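Local atomic coordinates of ketosynthase (PDB entry 6KXD), a protein that probably catalyses the decarboxylative condensation of malonyl-ACP with a growing acyl-ACP chain in the type II polyketide synthase that makes ishigamide. Residues Val11-Gly16 with Arg249-His254; Thr168-Gly173 with Leu334-Gly339; Leu262-Ala267 with Ala396-Val401. All coordinates share one frame; numbering follows the deposited sequence.

Contact 1 of 3, residues Val11-Gly16 with Arg249-His254; sequences VLTGFG and RGARIH
The backbone N of His-254 donates to Leu-12 O at 2.7 Å. This bond holds the loop 249-254 against the strand at Leu-12 and Thr-13. The His-254 ring then lies on the Phe-15 ring in an offset stack. The two planes are 10° apart and the centroids 4.2 Å. The two side chains run antiparallel alongside each other, with His-254 CG 3.5 Å from Phe-15 CE2. On the other face of the His-254 ring sits Arg-252 CD. The Arg-252 chain folds back on itself at chi2 (-90°) and chi3 (-70°), which brings NH1 to Thr-13 O at 2.7 Å. That bond is weak, because the N-H points well off the oxygen. Next to it along the strand, Ile-253 CG2 packs on Val-11 CB at 3.6 Å. Asp-92 accepts from both His-254 NE2 and Phe-15 N, and its backbone O accepts from Arg-252 NH2. Glu-241 is hydrogen-bonded to Thr-13 OG1 and forms a salt bridge with Arg-249. The contact therefore joins strand 10-19 to the loop between helix 243-247 and strand 255-264. Strand 234-242 lies beside it, and Phe-15 also rests on helix 341-355.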
ATOM      1  N   VAL A  11      -5.490  -0.221  21.488  1.00 52.44           N
ATOM      2  CA  VAL A  11      -5.320   1.107  22.008  1.00 47.89           C
ATOM      3  C   VAL A  11      -4.082   1.762  21.401  1.00 50.37           C
ATOM      4  O   VAL A  11      -3.150   1.095  20.982  1.00 49.31           O
ATOM      5  CB  VAL A  11      -5.262   1.075  23.550  1.00 54.40           C
ATOM      6  CG1 VAL A  11      -6.643   0.779  24.134  1.00 51.96           C
ATOM      7  CG2 VAL A  11      -4.231   0.078  24.071  1.00 50.63           C
ATOM      8  N   LEU A  12      -4.134   3.095  21.351  1.00 49.41           N
ATOM      9  CA  LEU A  12      -3.080   3.923  20.860  1.00 49.70           C
ATOM     10  C   LEU A  12      -2.214   4.339  22.034  1.00 54.42           C
ATOM     11  O   LEU A  12      -2.628   5.211  22.805  1.00 56.77           O
ATOM     12  CB  LEU A  12      -3.660   5.161  20.171  1.00 50.29           C
ATOM     13  CG  LEU A  12      -4.450   4.872  18.891  1.00 53.46           C
ATOM     14  CD1 LEU A  12      -5.160   6.104  18.355  1.00 50.97           C
ATOM     15  CD2 LEU A  12      -3.531   4.301  17.819  1.00 52.04           C
ATOM     16  N   THR A  13      -1.008   3.777  22.098  1.00 49.99           N
ATOM     17  CA  THR A  13      -0.072   4.057  23.170  1.00 58.36           C
ATOM     18  C   THR A  13       1.044   5.013  22.754  1.00 54.54           C
ATOM     19  O   THR A  13       1.783   5.483  23.616  1.00 55.56           O
ATOM     20  CB  THR A  13       0.512   2.750  23.702  1.00 60.49           C
ATOM     21  OG1 THR A  13       1.065   2.047  22.593  1.00 52.63           O
ATOM     22  CG2 THR A  13      -0.544   1.903  24.372  1.00 65.17           C
ATOM     23  N   GLY A  14       1.209   5.299  21.456  1.00 46.06           N
ATOM     24  CA  GLY A  14       2.264   6.217  21.040  1.00 44.47           C
ATOM     25  C   GLY A  14       1.915   6.916  19.743  1.00 51.29           C
ATOM     26  O   GLY A  14       1.261   6.330  18.887  1.00 48.81           O
ATOM     27  N   PHE A  15       2.310   8.185  19.645  1.00 45.00           N
ATOM     28  CA  PHE A  15       2.161   8.990  18.459  1.00 47.21           C
ATOM     29  C   PHE A  15       3.501   9.592  18.093  1.00 50.03           C
ATOM     30  O   PHE A  15       4.194  10.162  18.944  1.00 53.75           O
ATOM     31  CB  PHE A  15       1.203  10.171  18.662  1.00 47.35           C
ATOM     32  CG  PHE A  15      -0.228   9.820  18.984  1.00 51.16           C
ATOM     33  CD1 PHE A  15      -0.837   8.710  18.427  1.00 51.79           C
ATOM     34  CD2 PHE A  15      -0.990  10.647  19.800  1.00 53.07           C
ATOM     35  CE1 PHE A  15      -2.161   8.413  18.704  1.00 55.49           C
ATOM     36  CE2 PHE A  15      -2.320  10.363  20.056  1.00 57.64           C
ATOM     37  CZ  PHE A  15      -2.904   9.243  19.510  1.00 56.00           C
ATOM     38  N   GLY A  16       3.853   9.463  16.824  1.00 42.58           N
ATOM     39  CA  GLY A  16       4.977  10.119  16.279  1.00 42.98           C
ATOM     40  C   GLY A  16       4.532  10.992  15.131  1.00 49.24           C
ATOM     41  O   GLY A  16       3.803  10.515  14.275  1.00 45.23           O
ATOM     42  N   ARG A 249       1.963  -3.474  30.616  1.00 71.96           N
ATOM     43  CA  ARG A 249       3.277  -2.846  30.368  1.00 71.33           C
ATOM     44  C   ARG A 249       3.382  -1.537  31.165  1.00 65.93           C
ATOM     45  O   ARG A 249       4.450  -0.947  31.263  1.00 64.99           O
ATOM     46  CB  ARG A 249       3.374  -2.582  28.856  1.00 79.74           C
ATOM     47  CG  ARG A 249       4.752  -2.235  28.307  1.00 78.69           C
ATOM     48  CD  ARG A 249       4.783  -2.306  26.781  1.00 72.10           C
ATOM     49  NE  ARG A 249       3.971  -1.308  26.071  1.00 65.90           N
ATOM     50  CZ  ARG A 249       4.328  -0.037  25.918  1.00 69.38           C
ATOM     51  NH1 ARG A 249       5.297   0.445  26.678  1.00 63.46           N
ATOM     52  NH2 ARG A 249       3.719   0.750  25.037  1.00 62.04           N
ATOM     53  N   GLY A 250       2.245  -1.073  31.691  1.00 72.34           N
ATOM     54  CA  GLY A 250       2.124   0.247  32.332  1.00 78.38           C
ATOM     55  C   GLY A 250       2.150   1.400  31.334  1.00 77.70           C
ATOM     56  O   GLY A 250       2.647   2.488  31.637  1.00 73.70           O
ATOM     57  N   ALA A 251       1.601   1.164  30.136  1.00 75.07           N
ATOM     58  CA  ALA A 251       1.660   2.137  29.062  1.00 67.99           C
ATOM     59  C   ALA A 251       0.568   3.195  29.251  1.00 58.84           C
ATOM     60  O   ALA A 251      -0.568   2.890  29.596  1.00 67.44           O
ATOM     61  CB  ALA A 251       1.521   1.429  27.733  1.00 67.32           C
ATOM     62  N   ARG A 252       0.917   4.458  29.018  1.00 64.05           N
ATOM     63  CA  ARG A 252      -0.084   5.510  28.886  1.00 62.56           C
ATOM     64  C   ARG A 252      -0.831   5.272  27.557  1.00 60.98           C
ATOM     65  O   ARG A 252      -0.208   5.159  26.519  1.00 59.87           O
ATOM     66  CB  ARG A 252       0.613   6.874  28.974  1.00 59.38           C
ATOM     67  CG  ARG A 252      -0.297   8.073  28.764  1.00 62.66           C
ATOM     68  CD  ARG A 252      -0.400   8.505  27.308  1.00 56.57           C
ATOM     69  NE  ARG A 252       0.815   9.111  26.778  1.00 55.01           N
ATOM     70  CZ  ARG A 252       1.776   8.479  26.106  1.00 60.23           C
ATOM     71  NH1 ARG A 252       1.586   7.275  25.579  1.00 63.57           N
ATOM     72  NH2 ARG A 252       2.946   9.061  25.971  1.00 58.45           N
ATOM     73  N   ILE A 253      -2.165   5.228  27.616  1.00 62.92           N
ATOM     74  CA  ILE A 253      -3.035   4.990  26.480  1.00 59.54           C
ATOM     75  C   ILE A 253      -3.692   6.313  26.057  1.00 66.33           C
ATOM     76  O   ILE A 253      -4.465   6.876  26.808  1.00 59.60           O
ATOM     77  CB  ILE A 253      -4.065   3.911  26.861  1.00 65.01           C
ATOM     78  CG1 ILE A 253      -3.389   2.551  27.081  1.00 71.55           C
ATOM     79  CG2 ILE A 253      -5.191   3.851  25.846  1.00 63.15           C
ATOM     80  CD1 ILE A 253      -4.290   1.479  27.640  1.00 69.24           C
ATOM     81  N   HIS A 254      -3.390   6.782  24.836  1.00 58.34           N
ATOM     82  CA  HIS A 254      -3.886   8.053  24.314  1.00 59.72           C
ATOM     83  C   HIS A 254      -5.381   7.935  24.001  1.00 66.94           C
ATOM     84  O   HIS A 254      -6.156   8.825  24.363  1.00 68.08           O
ATOM     85  CB  HIS A 254      -3.144   8.488  23.041  1.00 56.57           C
ATOM     86  CG  HIS A 254      -1.735   8.945  23.205  1.00 57.66           C
ATOM     87  ND1 HIS A 254      -1.402  10.138  23.837  1.00 65.47           N
ATOM     88  CD2 HIS A 254      -0.575   8.446  22.723  1.00 59.24           C
ATOM     89  CE1 HIS A 254      -0.097  10.321  23.780  1.00 64.96           C
ATOM     90  NE2 HIS A 254       0.439   9.286  23.106  1.00 63.81           N
TER

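Contact 2 of 3, residues Thr168-Gly173 with Leu334-Gly339; sequences TACAAG and LGHSMG
Cys-170 and His-336 meet edge-on, in the cysteine and Gly-His sequence motifs characteristic of the beta-ketoacyl synthase active site. In that family the cysteine carries the acyl chain and the histidine works beside it, and the geometry here is consistent with those roles. Cys-170 sits just before helix 172-185. Cys-170 SG lies 4.1 Å from the centroid of the His-336 ring and 83° off its normal, so the sulfur faces the rim and not the flat side. The nearest ring atom is NE2, with Cys-170 SG to His-336 NE2 at 3.2 Å. His-336 reaches across with CG anti to its backbone N (chi1 -170°), which turns the NE2 and CE1 corner toward the cysteine. Met-338 SD stands 3.8 Å above the His-336 ring plane, over its centre, and covers that face. The ring thus has one sulfur at its edge and another over a face. His-301 also touches Cys-170. Behind the side chains the two segments meet through backbone atoms. Ala-169 O accepts from Ala-172 N at 2.9 Å and also receives a nearly straight CA-H contact from Gly-339 CA at 3.5 Å.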
ATOM      1  N   THR A 168      -2.482   3.253  -0.860  1.00 36.57           N
ATOM      2  CA  THR A 168      -3.847   3.676  -1.159  1.00 39.62           C
ATOM      3  C   THR A 168      -3.937   5.199  -0.986  1.00 43.41           C
ATOM      4  O   THR A 168      -4.963   5.770  -0.498  1.00 39.53           O
ATOM      5  CB  THR A 168      -4.846   2.884  -0.315  1.00 37.71           C
ATOM      6  OG1 THR A 168      -4.567   3.121   1.065  1.00 36.17           O
ATOM      7  CG2 THR A 168      -4.825   1.399  -0.590  1.00 36.50           C
ATOM      8  N   ALA A 169      -2.817   5.856  -1.277  1.00 44.55           N
ATOM      9  CA  ALA A 169      -2.744   7.325  -1.377  1.00 47.20           C
ATOM     10  C   ALA A 169      -3.303   8.031  -0.127  1.00 48.12           C
ATOM     11  O   ALA A 169      -2.836   7.807   1.003  1.00 44.11           O
ATOM     12  CB  ALA A 169      -3.369   7.727  -2.675  1.00 48.67           C
ATOM     13  N   CYS A 170      -4.280   8.946  -0.274  1.00 50.62           N
ATOM     14  CA  CYS A 170      -4.710   9.762   0.877  1.00 51.66           C
ATOM     15  C   CYS A 170      -5.357   8.946   1.988  1.00 51.91           C
ATOM     16  O   CYS A 170      -5.392   9.392   3.178  1.00 54.68           O
ATOM     17  CB  CYS A 170      -5.747  10.787   0.467  1.00 56.87           C
ATOM     18  SG  CYS A 170      -5.433  11.311  -1.218  1.00 59.12           S
ATOM     19  N   ALA A 171      -5.830   7.745   1.633  1.00 40.41           N
ATOM     20  CA  ALA A 171      -6.493   6.926   2.593  1.00 39.73           C
ATOM     21  C   ALA A 171      -5.499   5.991   3.282  1.00 40.04           C
ATOM     22  O   ALA A 171      -5.868   5.271   4.166  1.00 39.36           O
ATOM     23  CB  ALA A 171      -7.591   6.132   1.928  1.00 38.19           C
ATOM     24  N   ALA A 172      -4.229   6.047   2.887  1.00 42.42           N
ATOM     25  CA  ALA A 172      -3.305   4.973   3.210  1.00 39.36           C
ATOM     26  C   ALA A 172      -3.068   4.926   4.724  1.00 42.09           C
ATOM     27  O   ALA A 172      -3.010   3.864   5.295  1.00 41.41           O
ATOM     28  CB  ALA A 172      -2.051   5.140   2.398  1.00 40.15           C
ATOM     29  N   GLY A 173      -2.996   6.078   5.398  1.00 39.35           N
ATOM     30  CA  GLY A 173      -2.831   6.098   6.860  1.00 39.21           C
ATOM     31  C   GLY A 173      -3.930   5.344   7.602  1.00 37.94           C
ATOM     32  O   GLY A 173      -3.681   4.569   8.438  1.00 41.08           O
ATOM     33  N   LEU A 334      -2.688  21.423   7.585  1.00 49.86           N
ATOM     34  CA  LEU A 334      -1.545  20.623   7.056  1.00 49.43           C
ATOM     35  C   LEU A 334      -1.349  20.776   5.562  1.00 47.48           C
ATOM     36  O   LEU A 334      -0.322  20.414   5.047  1.00 56.77           O
ATOM     37  CB  LEU A 334      -1.812  19.162   7.391  1.00 47.84           C
ATOM     38  CG  LEU A 334      -1.793  18.872   8.878  1.00 51.42           C
ATOM     39  CD1 LEU A 334      -2.028  17.402   9.150  1.00 52.79           C
ATOM     40  CD2 LEU A 334      -0.469  19.309   9.477  1.00 51.53           C
ATOM     41  N   GLY A 335      -2.368  21.259   4.849  1.00 44.35           N
ATOM     42  CA  GLY A 335      -2.395  21.014   3.455  1.00 43.91           C
ATOM     43  C   GLY A 335      -2.638  19.520   3.249  1.00 40.77           C
ATOM     44  O   GLY A 335      -2.992  18.793   4.196  1.00 46.69           O
ATOM     45  N   HIS A 336      -2.454  19.067   2.027  1.00 43.87           N
ATOM     46  CA  HIS A 336      -2.747  17.680   1.719  1.00 45.39           C
ATOM     47  C   HIS A 336      -1.435  16.902   1.786  1.00 40.08           C
ATOM     48  O   HIS A 336      -0.662  16.953   0.823  1.00 44.69           O
ATOM     49  CB  HIS A 336      -3.424  17.574   0.355  1.00 50.33           C
ATOM     50  CG  HIS A 336      -3.952  16.206   0.088  1.00 50.28           C
ATOM     51  ND1 HIS A 336      -3.563  15.107   0.851  1.00 47.74           N
ATOM     52  CD2 HIS A 336      -4.833  15.754  -0.824  1.00 52.10           C
ATOM     53  CE1 HIS A 336      -4.180  14.025   0.395  1.00 52.91           C
ATOM     54  NE2 HIS A 336      -4.962  14.396  -0.642  1.00 50.22           N
ATOM     55  N   SER A 337      -1.208  16.209   2.895  1.00 42.47           N
ATOM     56  CA  SER A 337       0.078  15.535   3.145  1.00 45.74           C
ATOM     57  C   SER A 337       0.068  14.105   2.581  1.00 47.63           C
ATOM     58  O   SER A 337       0.826  13.245   3.023  1.00 43.34           O
ATOM     59  CB  SER A 337       0.434  15.571   4.595  1.00 43.81           C
ATOM     60  OG  SER A 337      -0.536  14.943   5.404  1.00 46.67           O
ATOM     61  N   MET A 338      -0.804  13.874   1.595  1.00 42.95           N
ATOM     62  CA  MET A 338      -0.793  12.685   0.759  1.00 40.86           C
ATOM     63  C   MET A 338      -0.884  11.445   1.670  1.00 39.85           C
ATOM     64  O   MET A 338      -1.827  11.302   2.494  1.00 43.26           O
ATOM     65  CB  MET A 338       0.449  12.726  -0.135  1.00 42.57           C
ATOM     66  CG  MET A 338       0.531  13.963  -1.021  1.00 44.00           C
ATOM     67  SD  MET A 338      -1.056  14.280  -1.910  1.00 49.94           S
ATOM     68  CE  MET A 338      -0.660  15.894  -2.591  1.00 54.54           C
ATOM     69  N   GLY A 339       0.085  10.541   1.584  1.00 49.68           N
ATOM     70  CA  GLY A 339      -0.012   9.294   2.320  1.00 48.53           C
ATOM     71  C   GLY A 339      -0.013   9.524   3.812  1.00 45.27           C
ATOM     72  O   GLY A 339      -0.573   8.729   4.573  1.00 49.26           O
TER

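Contact 3 of 3, residues Leu262-Ala267 with Ala396-Val401; sequences LSCDAA and AGNNAV
Leu-262 CD2 presses on Ala-400 CB at 3.5 Å, closer than usual for two carbons. This is the tight part of an antiparallel ladder that continues beyond it. Ser-263 and Asn-399 form its hydrogen-bonded pair, with Ser-263 N to Asn-399 O at 3.1 Å and Asn-399 N to Ser-263 O at 2.9 Å. The pairing runs on past the strand, where Asp-265 N donates to a lone pair of Gly-397 O at 2.9 Å. Gly-397 has positive phi and no side chain, so the Asp-265 carboxylate can lie over it, OD2 being 3.2 Å from Gly-397 CA. The side chains of Asp-265 and Asn-399 cross at about a right angle. Asn-399 ND2 gives one hydrogen to Asp-265 OD1 at 2.6 Å, meeting it from above the carboxylate plane, and the other to Ser-263 OG at 3.3 Å. Ser-263 OG is also hydrogen-bonded to Gly-276 O of helix 274-288. A water closes the group by donating to both Asp-265 OD2 and Asn-399 OD1. After Asp-265 the contact thins out: Ala-266 and Ala-267 turn into a more exposed loop. Helix 172-185 covers the Leu-262 and Ala-400 face through Tyr-175. Helix 274-288 lies over the Ser-263 and Asn-399 face. The partner chain also reaches this region, where its Asn-171 accepts from Asn-398 ND2. Strand 398-405 sits between strands 255-264 and 387-394.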
ATOM      1  N   LEU A 262     -13.710   0.013   5.172  1.00 40.24           N
ATOM      2  CA  LEU A 262     -13.152   0.189   3.873  1.00 40.63           C
ATOM      3  C   LEU A 262     -14.292  -0.013   2.916  1.00 41.61           C
ATOM      4  O   LEU A 262     -15.029  -0.990   3.037  1.00 44.59           O
ATOM      5  CB  LEU A 262     -12.084  -0.875   3.600  1.00 37.56           C
ATOM      6  CG  LEU A 262     -10.857  -0.801   4.500  1.00 41.86           C
ATOM      7  CD1 LEU A 262      -9.901  -1.930   4.142  1.00 39.35           C
ATOM      8  CD2 LEU A 262     -10.159   0.550   4.341  1.00 40.90           C
ATOM      9  N   SER A 263     -14.376   0.896   1.960  1.00 38.05           N
ATOM     10  CA  SER A 263     -15.192   0.752   0.802  1.00 39.73           C
ATOM     11  C   SER A 263     -14.441   1.189  -0.441  1.00 44.10           C
ATOM     12  O   SER A 263     -13.463   1.918  -0.380  1.00 37.94           O
ATOM     13  CB  SER A 263     -16.468   1.541   0.916  1.00 44.39           C
ATOM     14  OG  SER A 263     -16.169   2.915   1.007  1.00 40.93           O
ATOM     15  N   CYS A 264     -14.975   0.720  -1.562  1.00 37.51           N
ATOM     16  CA  CYS A 264     -14.509   1.081  -2.783  1.00 38.40           C
ATOM     17  C   CYS A 264     -15.675   1.636  -3.590  1.00 37.16           C
ATOM     18  O   CYS A 264     -16.765   1.026  -3.680  1.00 36.46           O
ATOM     19  CB  CYS A 264     -13.849  -0.087  -3.501  1.00 39.51           C
ATOM     20  SG  CYS A 264     -13.177   0.431  -5.082  1.00 40.61           S
ATOM     21  N   ASP A 265     -15.448   2.784  -4.220  1.00 38.17           N
ATOM     22  CA  ASP A 265     -16.539   3.416  -5.012  1.00 39.09           C
ATOM     23  C   ASP A 265     -16.888   2.595  -6.262  1.00 40.97           C
ATOM     24  O   ASP A 265     -18.048   2.599  -6.704  1.00 40.35           O
ATOM     25  CB  ASP A 265     -16.194   4.812  -5.515  1.00 38.88           C
ATOM     26  CG  ASP A 265     -15.731   5.814  -4.466  1.00 41.36           C
ATOM     27  OD1 ASP A 265     -16.117   5.653  -3.290  1.00 44.89           O
ATOM     28  OD2 ASP A 265     -15.049   6.813  -4.889  1.00 48.72           O
ATOM     29  N   ALA A 266     -15.873   1.978  -6.873  1.00 39.77           N
ATOM     30  CA  ALA A 266     -16.002   1.202  -8.063  1.00 40.17           C
ATOM     31  C   ALA A 266     -16.732   2.056  -9.089  1.00 41.66           C
ATOM     32  O   ALA A 266     -17.661   1.626  -9.775  1.00 43.21           O
ATOM     33  CB  ALA A 266     -16.739  -0.102  -7.781  1.00 41.52           C
ATOM     34  N   ALA A 267     -16.316   3.308  -9.179  1.00 37.84           N
ATOM     35  CA  ALA A 267     -16.980   4.259 -10.082  1.00 39.21           C
ATOM     36  C   ALA A 267     -15.942   4.998 -10.939  1.00 38.56           C
ATOM     37  O   ALA A 267     -15.791   4.761 -12.147  1.00 43.26           O
ATOM     38  CB  ALA A 267     -17.838   5.169  -9.239  1.00 43.57           C
ATOM     39  N   ALA A 396      -8.720   6.055  -7.139  1.00 39.13           N
ATOM     40  CA  ALA A 396      -9.208   4.639  -7.320  1.00 41.11           C
ATOM     41  C   ALA A 396     -10.404   4.282  -6.404  1.00 41.34           C
ATOM     42  O   ALA A 396     -10.655   3.102  -6.084  1.00 39.72           O
ATOM     43  CB  ALA A 396      -8.049   3.691  -7.106  1.00 43.42           C
ATOM     44  N   GLY A 397     -11.142   5.285  -5.944  1.00 40.42           N
ATOM     45  CA  GLY A 397     -12.335   5.104  -5.142  1.00 41.10           C
ATOM     46  C   GLY A 397     -12.098   4.479  -3.787  1.00 36.75           C
ATOM     47  O   GLY A 397     -12.976   3.833  -3.225  1.00 39.38           O
ATOM     48  N   ASN A 398     -10.887   4.618  -3.251  1.00 36.36           N
ATOM     49  CA  ASN A 398     -10.517   3.946  -2.077  1.00 36.80           C
ATOM     50  C   ASN A 398     -10.933   4.814  -0.898  1.00 44.44           C
ATOM     51  O   ASN A 398     -10.437   5.940  -0.777  1.00 43.20           O
ATOM     52  CB  ASN A 398      -9.011   3.751  -2.019  1.00 39.09           C
ATOM     53  CG  ASN A 398      -8.488   2.626  -2.896  1.00 41.97           C
ATOM     54  OD1 ASN A 398      -7.337   2.271  -2.734  1.00 38.50           O
ATOM     55  ND2 ASN A 398      -9.292   2.030  -3.768  1.00 38.34           N
ATOM     56  N   ASN A 399     -11.855   4.321  -0.092  1.00 37.19           N
ATOM     57  CA  ASN A 399     -12.260   5.023   1.088  1.00 42.87           C
ATOM     58  C   ASN A 399     -11.926   4.192   2.315  1.00 37.88           C
ATOM     59  O   ASN A 399     -12.138   2.965   2.337  1.00 38.04           O
ATOM     60  CB  ASN A 399     -13.759   5.322   1.104  1.00 45.34           C
ATOM     61  CG  ASN A 399     -14.233   6.002  -0.151  1.00 40.00           C
ATOM     62  OD1 ASN A 399     -13.888   7.156  -0.421  1.00 42.76           O
ATOM     63  ND2 ASN A 399     -15.027   5.277  -0.940  1.00 42.95           N
ATOM     64  N   ALA A 400     -11.442   4.874   3.351  1.00 35.80           N
ATOM     65  CA  ALA A 400     -11.191   4.306   4.631  1.00 37.28           C
ATOM     66  C   ALA A 400     -11.604   5.317   5.711  1.00 41.38           C
ATOM     67  O   ALA A 400     -11.169   6.448   5.702  1.00 39.86           O
ATOM     68  CB  ALA A 400      -9.735   3.959   4.795  1.00 37.32           C
ATOM     69  N   VAL A 401     -12.385   4.827   6.656  1.00 38.46           N
ATOM     70  CA  VAL A 401     -12.913   5.615   7.756  1.00 44.17           C
ATOM     71  C   VAL A 401     -12.536   4.909   9.047  1.00 40.20           C
ATOM     72  O   VAL A 401     -12.732   3.692   9.181  1.00 44.64           O
ATOM     73  CB  VAL A 401     -14.435   5.772   7.605  1.00 41.38           C
ATOM     74  CG1 VAL A 401     -14.989   6.566   8.772  1.00 46.23           C
ATOM     75  CG2 VAL A 401     -14.775   6.395   6.266  1.00 45.71           C
TER
HETATM   76  O   HOH W   1     -14.577   8.369  -2.839  1.00 46.92           O

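Overall arrangement
Contact 2 holds the probable active site, and its centre is about 5 Å from the centre of the chain. Contact 3 is its neighbour, with centres about 14 Å apart. The two touch directly, Thr-168 CG2 lying 3.4 Å from Asn-398 OD1, so the strand pair next to the subunit interface also borders the cysteine segment. Contact 1 is remote. Its centre is about 23 Å from that of contact 2 and about 30 Å from that of contact 3, and it touches neither. It shares a sheet with contact 3, since strands 10-19 and 255-264 are neighbours. Helix 341-355 begins just after the 334-339 segment and reaches Phe-15 and Arg-252 of contact 1.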